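Uncharacterized protein (Bombyx mori, PDB 5AZ0) is an aldo-keto reductase (AKR2E5) with a TIM-barrel fold that probably reduces carbonyl compounds to alcohols with a nicotinamide cofactor. Local coordinates at residues E78-G82 with S122-L126; R95-L99 with L128-N132; F100-W106 with V131-H137; V115-R120 with V163-T169. One frame throughout, in Å; residues are numbered along the deposited sequence.

Contact 1 (E78-G82 with S122-L126)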
loop_
_atom_site.group_PDB
_atom_site.type_symbol
_atom_site.label_atom_id
_atom_site.label_comp_id
_atom_site.label_asym_id
_atom_site.label_seq_id
_atom_site.Cartn_x
_atom_site.Cartn_y
_atom_site.Cartn_z
ATOM N N GLU A 78 12.420 -6.269 -5.381
ATOM C CA GLU A 78 12.521 -5.186 -6.402
ATOM C C GLU A 78 13.289 -5.628 -7.660
ATOM O O GLU A 78 12.856 -5.326 -8.786
ATOM C CB GLU A 78 13.169 -3.931 -5.813
ATOM C CG GLU A 78 12.287 -3.211 -4.757
ATOM C CD GLU A 78 13.050 -2.175 -3.962
ATOM O OE1 GLU A 78 14.118 -2.541 -3.466
ATOM O OE2 GLU A 78 12.606 -0.988 -3.834
ATOM N N PRO A 79 14.420 -6.365 -7.502
ATOM C CA PRO A 79 15.171 -6.793 -8.747
ATOM C C PRO A 79 14.289 -7.612 -9.663
ATOM O O PRO A 79 14.153 -7.320 -10.844
ATOM C CB PRO A 79 16.381 -7.566 -8.166
ATOM C CG PRO A 79 16.524 -6.997 -6.774
ATOM C CD PRO A 79 15.113 -6.851 -6.298
ATOM N N GLU A 80 13.535 -8.539 -9.098
ATOM C CA GLU A 80 12.667 -9.378 -9.930
ATOM C C GLU A 80 11.504 -8.599 -10.542
ATOM O O GLU A 80 11.084 -8.866 -11.684
ATOM C CB GLU A 80 12.116 -10.550 -9.126
ATOM C CG GLU A 80 13.151 -11.562 -8.622
ATOM C CD GLU A 80 13.743 -11.255 -7.222
ATOM O OE1 GLU A 80 13.947 -10.081 -6.791
ATOM O OE2 GLU A 80 14.044 -12.225 -6.525
ATOM N N ILE A 81 10.930 -7.639 -9.788
ATOM C CA ILE A 81 9.832 -6.840 -10.350
ATOM C C ILE A 81 10.424 -6.025 -11.509
ATOM O O ILE A 81 9.791 -5.796 -12.519
ATOM C CB ILE A 81 9.199 -5.845 -9.289
ATOM C CG1 ILE A 81 8.606 -6.581 -8.087
ATOM C CG2 ILE A 81 8.223 -4.888 -9.956
ATOM C CD1 ILE A 81 7.504 -7.565 -8.432
ATOM N N GLY A 82 11.604 -5.481 -11.335
ATOM C CA GLY A 82 12.165 -4.676 -12.438
ATOM C C GLY A 82 12.443 -5.429 -13.729
ATOM O O GLY A 82 12.332 -4.858 -14.817
ATOM N N SER A 122 17.037 1.417 -4.510
ATOM C CA SER A 122 15.807 0.757 -4.941
ATOM C C SER A 122 15.656 0.960 -6.479
ATOM O O SER A 122 15.183 0.052 -7.183
ATOM C CB SER A 122 14.566 1.335 -4.232
ATOM O OG SER A 122 14.307 0.766 -2.980
ATOM N N LEU A 123 15.975 2.158 -6.954
ATOM C CA LEU A 123 15.829 2.446 -8.354
ATOM C C LEU A 123 16.799 1.575 -9.205
ATOM O O LEU A 123 16.418 1.089 -10.291
ATOM C CB LEU A 123 16.092 3.917 -8.659
ATOM C CG LEU A 123 15.032 4.906 -8.152
ATOM C CD1 LEU A 123 15.598 6.304 -8.265
ATOM C CD2 LEU A 123 13.791 4.830 -9.010
ATOM N N HIS A 124 18.019 1.377 -8.700
ATOM C CA HIS A 124 18.926 0.417 -9.352
ATOM C C HIS A 124 18.322 -1.001 -9.390
ATOM O O HIS A 124 18.309 -1.619 -10.406
ATOM C CB HIS A 124 20.319 0.421 -8.727
ATOM C CG HIS A 124 21.374 -0.119 -9.628
ATOM N ND1 HIS A 124 21.721 -1.458 -9.649
ATOM C CD2 HIS A 124 22.093 0.479 -10.613
ATOM C CE1 HIS A 124 22.641 -1.646 -10.576
ATOM N NE2 HIS A 124 22.902 -0.478 -11.144
ATOM N N ARG A 125 17.827 -1.513 -8.287
ATOM C CA ARG A 125 17.226 -2.811 -8.273
ATOM C C ARG A 125 16.107 -2.909 -9.340
ATOM O O ARG A 125 15.977 -3.934 -9.983
ATOM C CB ARG A 125 16.616 -3.140 -6.891
ATOM C CG ARG A 125 17.669 -3.280 -5.775
ATOM C CD ARG A 125 17.082 -3.861 -4.480
ATOM N NE ARG A 125 17.931 -3.421 -3.384
ATOM C CZ ARG A 125 17.740 -2.357 -2.613
ATOM N NH1 ARG A 125 16.596 -1.605 -2.665
ATOM N NH2 ARG A 125 18.720 -2.038 -1.759
ATOM N N LEU A 126 15.252 -1.894 -9.424
ATOM C CA LEU A 126 14.085 -1.911 -10.286
ATOM C C LEU A 126 14.455 -1.617 -11.724
ATOM O O LEU A 126 13.637 -1.791 -12.553
ATOM C CB LEU A 126 13.100 -0.802 -9.855
ATOM C CG LEU A 126 12.433 -1.146 -8.533
ATOM C CD1 LEU A 126 11.833 0.135 -7.945
ATOM C CD2 LEU A 126 11.336 -2.197 -8.759
HETATM O O HOH W 1 12.916 -2.319 -15.164
#

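Contact 2 (R95-L99 with L128-N132)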
loop_
_atom_site.group_PDB
_atom_site.type_symbol
_atom_site.label_atom_id
_atom_site.label_comp_id
_atom_site.label_asym_id
_atom_site.label_seq_id
_atom_site.Cartn_x
_atom_site.Cartn_y
_atom_site.Cartn_z
ATOM N N ARG A 95 4.709 0.915 -22.329
ATOM C CA ARG A 95 5.831 1.843 -22.210
ATOM C C ARG A 95 5.984 2.192 -20.688
ATOM O O ARG A 95 4.989 2.135 -19.918
ATOM C CB ARG A 95 5.541 3.157 -22.965
ATOM C CG ARG A 95 5.678 3.130 -24.512
ATOM C CD ARG A 95 5.499 4.524 -25.152
ATOM N NE ARG A 95 4.087 4.909 -25.006
ATOM C CZ ARG A 95 3.589 5.900 -24.241
ATOM N NH1 ARG A 95 4.365 6.741 -23.530
ATOM N NH2 ARG A 95 2.264 6.070 -24.204
ATOM N N ARG A 96 7.204 2.560 -20.285
ATOM C CA ARG A 96 7.496 2.975 -18.898
ATOM C C ARG A 96 6.443 3.953 -18.421
ATOM O O ARG A 96 5.911 3.798 -17.338
ATOM C CB ARG A 96 8.905 3.612 -18.788
ATOM C CG ARG A 96 9.183 4.490 -17.532
ATOM C CD ARG A 96 9.187 3.605 -16.340
ATOM N NE ARG A 96 9.258 4.285 -15.025
ATOM C CZ ARG A 96 8.219 4.499 -14.221
ATOM N NH1 ARG A 96 6.967 4.283 -14.631
ATOM N NH2 ARG A 96 8.431 4.999 -13.048
ATOM N N GLU A 97 6.138 4.916 -19.275
ATOM C CA GLU A 97 5.247 6.016 -19.023
ATOM C C GLU A 97 3.817 5.544 -18.703
ATOM O O GLU A 97 3.032 6.341 -18.168
ATOM C CB GLU A 97 5.152 6.921 -20.280
ATOM C CG GLU A 97 6.384 7.794 -20.628
ATOM C CD GLU A 97 7.670 7.060 -21.135
ATOM O OE1 GLU A 97 7.615 5.951 -21.742
ATOM O OE2 GLU A 97 8.781 7.606 -20.907
ATOM N N ASP A 98 3.451 4.318 -19.109
ATOM C CA ASP A 98 2.104 3.862 -18.804
ATOM C C ASP A 98 2.017 3.332 -17.371
ATOM O O ASP A 98 0.919 3.067 -16.909
ATOM C CB ASP A 98 1.699 2.725 -19.763
ATOM C CG ASP A 98 1.813 3.144 -21.275
ATOM O OD1 ASP A 98 1.494 4.292 -21.624
ATOM O OD2 ASP A 98 2.304 2.326 -22.061
ATOM N N LEU A 99 3.161 3.003 -16.768
ATOM C CA LEU A 99 3.155 2.329 -15.498
ATOM C C LEU A 99 3.245 3.350 -14.346
ATOM O O LEU A 99 3.907 4.348 -14.503
ATOM C CB LEU A 99 4.313 1.377 -15.406
ATOM C CG LEU A 99 4.272 0.282 -16.443
ATOM C CD1 LEU A 99 5.603 -0.480 -16.391
ATOM C CD2 LEU A 99 3.126 -0.639 -16.142
ATOM N N LEU A 128 15.258 1.484 -12.997
ATOM C CA LEU A 128 14.561 2.698 -13.431
ATOM C C LEU A 128 15.335 3.964 -13.217
ATOM O O LEU A 128 16.195 4.031 -12.303
ATOM C CB LEU A 128 13.248 2.810 -12.638
ATOM C CG LEU A 128 12.311 1.637 -12.676
ATOM C CD1 LEU A 128 11.148 1.844 -11.695
ATOM C CD2 LEU A 128 11.788 1.442 -14.096
ATOM N N ASP A 129 15.003 4.990 -13.987
ATOM C CA ASP A 129 15.426 6.390 -13.779
ATOM C C ASP A 129 14.739 6.956 -12.547
ATOM O O ASP A 129 15.354 7.630 -11.754
ATOM C CB ASP A 129 14.995 7.263 -14.971
ATOM C CG ASP A 129 15.336 8.764 -14.809
ATOM O OD1 ASP A 129 16.555 9.064 -14.959
ATOM O OD2 ASP A 129 14.383 9.631 -14.620
ATOM N N HIS A 130 13.410 6.703 -12.461
ATOM C CA HIS A 130 12.560 7.249 -11.416
ATOM C C HIS A 130 11.423 6.337 -11.109
ATOM O O HIS A 130 11.049 5.476 -11.907
ATOM C CB HIS A 130 12.015 8.634 -11.785
ATOM C CG HIS A 130 11.228 8.623 -13.053
ATOM N ND1 HIS A 130 11.807 8.906 -14.282
ATOM C CD2 HIS A 130 9.935 8.310 -13.304
ATOM C CE1 HIS A 130 10.884 8.774 -15.227
ATOM N NE2 HIS A 130 9.738 8.448 -14.659
ATOM N N VAL A 131 10.905 6.469 -9.893
ATOM C CA VAL A 131 9.626 5.882 -9.550
ATOM C C VAL A 131 8.558 6.950 -9.713
ATOM O O VAL A 131 8.869 8.140 -9.778
ATOM C CB VAL A 131 9.549 5.299 -8.112
ATOM C CG1 VAL A 131 10.254 3.912 -8.025
ATOM C CG2 VAL A 131 10.081 6.256 -7.047
ATOM N N ASN A 132 7.314 6.502 -9.764
ATOM C CA ASN A 132 6.167 7.414 -9.772
ATOM C C ASN A 132 5.837 7.902 -8.363
ATOM O O ASN A 132 5.323 9.013 -8.225
ATOM C CB ASN A 132 4.935 6.780 -10.359
ATOM C CG ASN A 132 5.181 6.362 -11.809
ATOM O OD1 ASN A 132 5.815 5.308 -12.050
ATOM N ND2 ASN A 132 4.734 7.211 -12.765
HETATM O O HOH W 2 4.923 6.964 -15.705
#

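Contact 3 (F100-W106 with V131-H137)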
loop_
_atom_site.group_PDB
_atom_site.type_symbol
_atom_site.label_atom_id
_atom_site.label_comp_id
_atom_site.label_asym_id
_atom_site.label_seq_id
_atom_site.Cartn_x
_atom_site.Cartn_y
_atom_site.Cartn_z
ATOM N N PHE A 100 2.601 3.020 -13.229
ATOM C CA PHE A 100 2.724 3.723 -11.979
ATOM C C PHE A 100 3.403 2.795 -11.015
ATOM O O PHE A 100 2.792 1.833 -10.581
ATOM C CB PHE A 100 1.340 4.094 -11.432
ATOM C CG PHE A 100 1.397 5.078 -10.308
ATOM C CD1 PHE A 100 1.745 4.655 -8.976
ATOM C CD2 PHE A 100 1.232 6.418 -10.566
ATOM C CE1 PHE A 100 1.865 5.600 -7.968
ATOM C CE2 PHE A 100 1.351 7.376 -9.565
ATOM C CZ PHE A 100 1.647 6.979 -8.268
ATOM N N ILE A 101 4.667 3.082 -10.649
ATOM C CA ILE A 101 5.431 2.201 -9.795
ATOM C C ILE A 101 5.829 2.888 -8.514
ATOM O O ILE A 101 6.354 3.988 -8.518
ATOM C CB ILE A 101 6.706 1.739 -10.533
ATOM C CG1 ILE A 101 6.304 0.947 -11.788
ATOM C CG2 ILE A 101 7.593 0.876 -9.629
ATOM C CD1 ILE A 101 7.499 0.746 -12.712
ATOM N N THR A 102 5.515 2.247 -7.422
ATOM C CA THR A 102 5.763 2.788 -6.052
ATOM C C THR A 102 6.826 1.959 -5.338
ATOM O O THR A 102 6.813 0.722 -5.417
ATOM C CB THR A 102 4.482 2.687 -5.202
ATOM O OG1 THR A 102 3.493 3.569 -5.720
ATOM C CG2 THR A 102 4.737 3.146 -3.744
ATOM N N THR A 103 7.765 2.609 -4.670
ATOM C CA THR A 103 8.610 1.910 -3.722
ATOM C C THR A 103 8.632 2.691 -2.380
ATOM O O THR A 103 7.958 3.698 -2.256
ATOM C CB THR A 103 10.029 1.574 -4.246
ATOM O OG1 THR A 103 10.642 0.664 -3.306
ATOM C CG2 THR A 103 10.881 2.791 -4.356
ATOM N N LYS A 104 9.382 2.203 -1.401
ATOM C CA LYS A 104 9.253 2.638 -0.013
ATOM C C LYS A 104 10.607 2.507 0.721
ATOM O O LYS A 104 11.378 1.622 0.403
ATOM C CB LYS A 104 8.130 1.920 0.739
ATOM C CG LYS A 104 6.836 1.780 -0.021
ATOM C CD LYS A 104 5.831 0.928 0.748
ATOM C CE LYS A 104 4.758 0.534 -0.263
ATOM N NZ LYS A 104 3.815 -0.452 0.235
ATOM N N VAL A 105 10.872 3.451 1.613
ATOM C CA VAL A 105 12.138 3.589 2.360
ATOM C C VAL A 105 11.816 3.123 3.775
ATOM O O VAL A 105 10.859 3.692 4.478
ATOM C CB VAL A 105 12.518 5.071 2.434
ATOM C CG1 VAL A 105 13.711 5.348 3.364
ATOM C CG2 VAL A 105 12.841 5.562 1.024
ATOM N N TRP A 106 12.637 2.199 4.264
ATOM C CA TRP A 106 12.437 1.591 5.558
ATOM C C TRP A 106 13.052 2.379 6.710
ATOM O O TRP A 106 13.704 3.451 6.509
ATOM C CB TRP A 106 13.002 0.152 5.476
ATOM C CG TRP A 106 12.552 -0.873 6.514
ATOM C CD1 TRP A 106 13.353 -1.454 7.469
ATOM C CD2 TRP A 106 11.260 -1.482 6.662
ATOM N NE1 TRP A 106 12.634 -2.362 8.214
ATOM C CE2 TRP A 106 11.359 -2.425 7.747
ATOM C CE3 TRP A 106 10.040 -1.324 6.027
ATOM C CZ2 TRP A 106 10.285 -3.187 8.179
ATOM C CZ3 TRP A 106 8.952 -2.087 6.432
ATOM C CH2 TRP A 106 9.070 -3.019 7.508
ATOM N N VAL A 131 10.905 6.469 -9.893
ATOM C CA VAL A 131 9.626 5.882 -9.550
ATOM C C VAL A 131 8.558 6.950 -9.713
ATOM O O VAL A 131 8.869 8.140 -9.778
ATOM C CB VAL A 131 9.549 5.299 -8.112
ATOM C CG1 VAL A 131 10.254 3.912 -8.025
ATOM C CG2 VAL A 131 10.081 6.256 -7.047
ATOM N N ASN A 132 7.314 6.502 -9.764
ATOM C CA ASN A 132 6.167 7.414 -9.772
ATOM C C ASN A 132 5.837 7.902 -8.363
ATOM O O ASN A 132 5.323 9.013 -8.225
ATOM C CB ASN A 132 4.935 6.780 -10.359
ATOM C CG ASN A 132 5.181 6.362 -11.809
ATOM O OD1 ASN A 132 5.815 5.308 -12.050
ATOM N ND2 ASN A 132 4.734 7.211 -12.765
ATOM N N LEU A 133 6.125 7.073 -7.363
ATOM C CA LEU A 133 5.816 7.439 -6.002
ATOM C C LEU A 133 6.833 6.775 -5.050
ATOM O O LEU A 133 7.133 5.594 -5.208
ATOM C CB LEU A 133 4.366 7.014 -5.686
ATOM C CG LEU A 133 3.935 7.191 -4.222
ATOM C CD1 LEU A 133 3.897 8.685 -3.843
ATOM C CD2 LEU A 133 2.540 6.580 -4.090
ATOM N N VAL A 134 7.346 7.521 -4.067
ATOM C CA VAL A 134 8.100 6.888 -2.990
ATOM C C VAL A 134 7.491 7.283 -1.641
ATOM O O VAL A 134 7.188 8.461 -1.429
ATOM C CB VAL A 134 9.589 7.216 -3.123
ATOM C CG1 VAL A 134 9.897 8.686 -2.915
ATOM C CG2 VAL A 134 10.424 6.387 -2.145
ATOM N N LEU A 135 7.354 6.315 -0.761
ATOM C CA LEU A 135 6.810 6.486 0.586
ATOM C C LEU A 135 7.806 6.273 1.719
ATOM O O LEU A 135 8.716 5.439 1.646
ATOM C CB LEU A 135 5.668 5.506 0.819
ATOM C CG LEU A 135 4.623 5.393 -0.274
ATOM C CD1 LEU A 135 3.594 4.291 0.023
ATOM C CD2 LEU A 135 3.923 6.726 -0.488
ATOM N N MET A 136 7.571 7.020 2.782
ATOM C CA MET A 136 8.059 6.707 4.096
ATOM C C MET A 136 7.292 5.556 4.646
ATOM O O MET A 136 6.076 5.629 4.925
ATOM C CB MET A 136 8.040 7.951 4.974
ATOM C CG MET A 136 8.915 7.785 6.250
ATOM S SD MET A 136 8.735 9.131 7.443
ATOM C CE MET A 136 8.731 10.634 6.444
ATOM N N HIS A 137 7.935 4.368 4.646
ATOM C CA HIS A 137 7.222 3.125 4.937
ATOM C C HIS A 137 6.534 3.156 6.330
ATOM O O HIS A 137 5.406 2.758 6.440
ATOM C CB HIS A 137 8.145 1.947 4.816
ATOM C CG HIS A 137 7.476 0.688 4.428
ATOM N ND1 HIS A 137 8.082 -0.230 3.599
ATOM C CD2 HIS A 137 6.256 0.191 4.716
ATOM C CE1 HIS A 137 7.259 -1.248 3.405
ATOM N NE2 HIS A 137 6.133 -1.011 4.055
HETATM O O HOH W 3 10.815 -0.452 2.591
#

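Contact 4 (V115-R120 with V163-T169)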
loop_
_atom_site.group_PDB
_atom_site.type_symbol
_atom_site.label_atom_id
_atom_site.label_comp_id
_atom_site.label_asym_id
_atom_site.label_seq_id
_atom_site.Cartn_x
_atom_site.Cartn_y
_atom_site.Cartn_z
ATOM N N VAL A 115 17.601 9.123 2.593
ATOM C CA VAL A 115 16.441 8.819 1.723
ATOM C C VAL A 115 16.987 8.659 0.280
ATOM O O VAL A 115 16.660 7.729 -0.366
ATOM C CB VAL A 115 15.449 9.975 1.771
ATOM C CG1 VAL A 115 14.271 9.723 0.848
ATOM C CG2 VAL A 115 14.900 10.130 3.218
ATOM N N GLU A 116 17.866 9.542 -0.147
ATOM C CA GLU A 116 18.537 9.464 -1.469
ATOM C C GLU A 116 19.304 8.112 -1.700
ATOM O O GLU A 116 19.206 7.475 -2.781
ATOM C CB GLU A 116 19.394 10.687 -1.706
ATOM C CG GLU A 116 20.086 10.753 -3.080
ATOM C CD GLU A 116 21.545 10.157 -3.167
ATOM O OE1 GLU A 116 22.027 9.569 -2.174
ATOM O OE2 GLU A 116 22.203 10.315 -4.248
ATOM N N VAL A 117 19.943 7.616 -0.647
ATOM C CA VAL A 117 20.769 6.376 -0.774
ATOM C C VAL A 117 19.771 5.255 -0.917
ATOM O O VAL A 117 19.846 4.472 -1.847
ATOM C CB VAL A 117 21.674 6.129 0.445
ATOM C CG1 VAL A 117 22.490 4.886 0.208
ATOM C CG2 VAL A 117 22.612 7.298 0.690
ATOM N N SER A 118 18.770 5.206 -0.035
ATOM C CA SER A 118 17.813 4.136 -0.134
ATOM C C SER A 118 17.085 4.091 -1.496
ATOM O O SER A 118 16.910 3.022 -2.085
ATOM C CB SER A 118 16.806 4.204 1.036
ATOM O OG SER A 118 15.908 3.092 1.064
ATOM N N LEU A 119 16.625 5.257 -1.946
ATOM C CA LEU A 119 15.804 5.301 -3.134
ATOM C C LEU A 119 16.671 5.024 -4.343
ATOM O O LEU A 119 16.260 4.277 -5.161
ATOM C CB LEU A 119 15.069 6.617 -3.288
ATOM C CG LEU A 119 14.330 6.913 -4.593
ATOM C CD1 LEU A 119 13.301 5.860 -4.789
ATOM C CD2 LEU A 119 13.714 8.316 -4.553
ATOM N N ARG A 120 17.848 5.625 -4.475
ATOM C CA ARG A 120 18.753 5.250 -5.576
ATOM C C ARG A 120 19.056 3.763 -5.674
ATOM O O ARG A 120 18.971 3.177 -6.734
ATOM C CB ARG A 120 20.021 6.070 -5.553
ATOM C CG ARG A 120 19.764 7.531 -5.985
ATOM C CD ARG A 120 21.021 8.072 -6.466
ATOM N NE ARG A 120 21.075 9.470 -6.735
ATOM C CZ ARG A 120 21.106 10.031 -7.954
ATOM N NH1 ARG A 120 20.944 9.334 -9.040
ATOM N NH2 ARG A 120 21.282 11.345 -8.072
ATOM N N VAL A 163 14.744 14.302 -2.817
ATOM C CA VAL A 163 14.807 13.298 -3.917
ATOM C C VAL A 163 13.768 13.632 -4.999
ATOM O O VAL A 163 14.011 13.355 -6.175
ATOM C CB VAL A 163 14.634 11.865 -3.459
ATOM C CG1 VAL A 163 15.824 11.467 -2.557
ATOM C CG2 VAL A 163 13.293 11.597 -2.741
ATOM N N LEU A 164 12.668 14.314 -4.594
ATOM C CA LEU A 164 11.678 14.876 -5.510
ATOM C C LEU A 164 12.305 15.901 -6.394
ATOM O O LEU A 164 12.213 15.805 -7.646
ATOM C CB LEU A 164 10.470 15.435 -4.756
ATOM C CG LEU A 164 9.244 15.930 -5.583
ATOM C CD1 LEU A 164 8.591 14.774 -6.259
ATOM C CD2 LEU A 164 8.263 16.618 -4.661
ATOM N N LYS A 165 12.988 16.861 -5.802
ATOM C CA LYS A 165 13.657 17.894 -6.571
ATOM C C LYS A 165 14.753 17.346 -7.519
ATOM O O LYS A 165 15.063 17.955 -8.551
ATOM C CB LYS A 165 14.268 18.900 -5.615
ATOM C CG LYS A 165 15.152 19.954 -6.205
ATOM C CD LYS A 165 14.449 20.839 -7.234
ATOM C CE LYS A 165 15.528 21.690 -7.923
ATOM N NZ LYS A 165 14.877 22.754 -8.693
ATOM N N LYS A 166 15.381 16.253 -7.113
ATOM C CA LYS A 166 16.339 15.579 -7.974
ATOM C C LYS A 166 15.726 14.721 -9.083
ATOM O O LYS A 166 16.457 14.223 -9.891
ATOM C CB LYS A 166 17.254 14.728 -7.110
ATOM C CG LYS A 166 18.310 15.635 -6.486
ATOM C CD LYS A 166 19.209 14.857 -5.537
ATOM C CE LYS A 166 20.476 15.672 -5.193
ATOM N NZ LYS A 166 21.017 15.314 -3.850
ATOM N N GLY A 167 14.406 14.491 -9.095
ATOM C CA GLY A 167 13.776 13.775 -10.254
ATOM C C GLY A 167 13.886 12.279 -10.051
ATOM O O GLY A 167 13.663 11.561 -10.962
ATOM N N LEU A 168 14.193 11.817 -8.823
ATOM C CA LEU A 168 14.272 10.408 -8.491
ATOM C C LEU A 168 12.905 9.763 -8.342
ATOM O O LEU A 168 12.738 8.501 -8.419
ATOM C CB LEU A 168 15.157 10.218 -7.276
ATOM C CG LEU A 168 16.601 10.658 -7.534
ATOM C CD1 LEU A 168 17.343 10.478 -6.237
ATOM C CD2 LEU A 168 17.330 9.889 -8.639
ATOM N N THR A 169 11.906 10.627 -8.194
ATOM C CA THR A 169 10.549 10.209 -8.044
ATOM C C THR A 169 9.696 11.316 -8.576
ATOM O O THR A 169 10.118 12.493 -8.578
ATOM C CB THR A 169 10.193 9.922 -6.601
ATOM O OG1 THR A 169 8.862 9.432 -6.504
ATOM C CG2 THR A 169 10.357 11.130 -5.717
HETATM O O HOH W 4 22.008 12.575 -5.588
#

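Contact 1 (E78-G82 with S122-L126)
Helices 78-90 and 112-126 meet here through a carboxylate-centred polar link and two close backbone approaches. The axes of 78-82 and 122-126 come within 7.7 Å at 44°. Ser122 opens the second segment by donating a short hydrogen bond, OG to Glu78 OE2 at 2.6 Å; the same OE2 is also bonded to Thr103 on the strand beneath, so the buried carboxylate is held from two directions. One turn on, Arg125 takes the other carboxylate oxygen: its NH1 lies 2.8 Å from Glu78 OE1 in a salt bridge that meets the guanidinium at its edge. The Arg125 backbone contributes as well, since its carbonyl O receives a nearly straight CA-H...O contact from Pro79 CA at 3.2 Å. At Leu126 the CA-to-CB bond points away, yet CD2 comes back to lie 3.5 Å from Glu78 O and 4.3 Å from Ile81 CB. Leu126 O approaches Gly82 CA to 3.2 Å, a closeness that depends on glycine, because a CB there would clash with this oxygen. Water 1 then ties Gly82 O (2.6 Å) to Leu126 O (2.8 Å), donating to both. Such side-by-side packing of consecutive outer helices is characteristic of the helical layer of a (beta/alpha)8 barrel.

Contact 2 (R95-L99 with L128-N132)
Between 95-99 and 128-132 the backbones stay well apart, with CA atoms 8.9 Å from each other at Arg96 and Leu128 and 8.2 Å at Leu99 and Asn132; the first segment makes a 3-10 turn at 96-98, the second has no regular structure. Both are alpha-to-beta loops of the TIM barrel, leading into the neighbouring strands 100-105 and 133-136. One arginine spans the gap. Arg96 sends NH2 to His130 O at 2.9 Å, and its NH1 and NH2 converge on Asn132 OD1 at 3.0 and 2.8 Å. The His130 ring, itself hydrogen-bonded through ND1 to Asp129 OD2 at 2.7 Å, places NE2 over one face of the guanidinium, while Leu128 CD2 lies 3.9 Å from Arg96 NE. A bound calcium ion is about 3 Å from the Arg96 side chain. Besides accepting through OD1, Asn132 donates through ND2 to water 2 at 3.0 Å, and that water donates to Leu99 O at 3.1 Å.

Contact 3 (F100-W106 with V131-H137)
A parallel ladder sets side chains alternately on two faces, and rotamers then decide where the ends of the side chains go. Thr103 N to Leu133 O (3.1 Å), Leu135 N to Thr103 O (3.1 Å), Val105 N to Leu135 O (2.9 Å) and His137 N to Val105 O (3.0 Å) set the register. Where the strands begin, Asn132 in its m rotamer turns OD1 to Ile101 N at 2.9 Å, while also accepting from Arg96; Phe100, with chi1 t, swings its ring under Asn132 CB, 3.6 Å from the ring centroid in a CH-pi contact. Thr103, Val105, Val134 and Met136 face the outer helices, Val105 CG2 meeting Val134 CG2 at 4.1 Å. Thr102, Lys104, Leu133 and Leu135 face the barrel interior. Lys104 is t from chi2 onward, a straight chain whose CD lies 3.7 Å from the His137 ring centroid; the six-membered ring of Trp106 covers the opposite face of the His137 ring edge-to-face, their centroids 4.8 Å apart. At its end, Lys104 NZ forms a salt bridge with Asp70 and a hydrogen bond with Tyr75 OH. Within this beta-alpha-beta unit, Lys104 and His137, with Asp70 and Tyr75, probably correspond to the Asp-Tyr-Lys-His catalytic tetrad of aldo-keto reductases.

Contact 4 (V115-R120 with V163-T169)
Leu119 lays CD2 between two residues of the facing segment, 3.8 Å from Val163 CG2 and 3.6 Å from Leu168 CB, and so illustrates how neighbouring barrel helices seal their seam with aliphatic side chains. One turn before Leu119, Glu116 CA and Val115 CG1 meet Val163 CG1 at 3.5 and 4.1 Å; here CA atoms come as close as 5.9 Å, Glu116 to Val163. Leu168 can join because the chain doubles back after the helix. Gly167 has positive phi, and the bonds Leu168 N to Val163 O (3.1 Å) and Gly167 N to Leu164 O (2.9 Å) make a Schellman motif that turns the Leu168 side chain to the opposing helix. Toward solvent the chemistry changes. Arg120 spreads its guanidinium face over Leu168, NH1 lying 3.7 Å from CD2, while its NE forms a salt bridge with Glu116 OE2 at 2.9 Å along its own helix. Water 4 joins Glu116 OE2 (2.6 Å) and Arg120 NH2 (2.9 Å), with a weak bond from Lys166 NZ at 3.4 Å. Beneath the seam, Leu119 touches Thr103 and Val134, as expected where the outer helices of a (beta/alpha)8 barrel cover its parallel strands.

Within one barrel, the four contacts sample the sheet, the outer helices and the loops leading into the strands. Contact 3 lies deepest, its centre about 9 Å from the centre of the chain, and relies on backbone hydrogen bonding; the centres of the others lie 17 to 19 Å from it and depend more on side chains. Contacts 1 and 4 use different stretches of helix 112-126 against its neighbours: contact 1 sets a buried glutamate against a partly exposed arginine, whereas contact 4 has an apolar seam with its ion pair at the surface. Contact 2, partly buried, joins loops through one arginine and shares Val131 and Asn132 with contact 3. Direct links include Glu78 OE2 to Thr103 OG1 at 2.6 Å and Val131 N to Leu168 O at 3.1 Å.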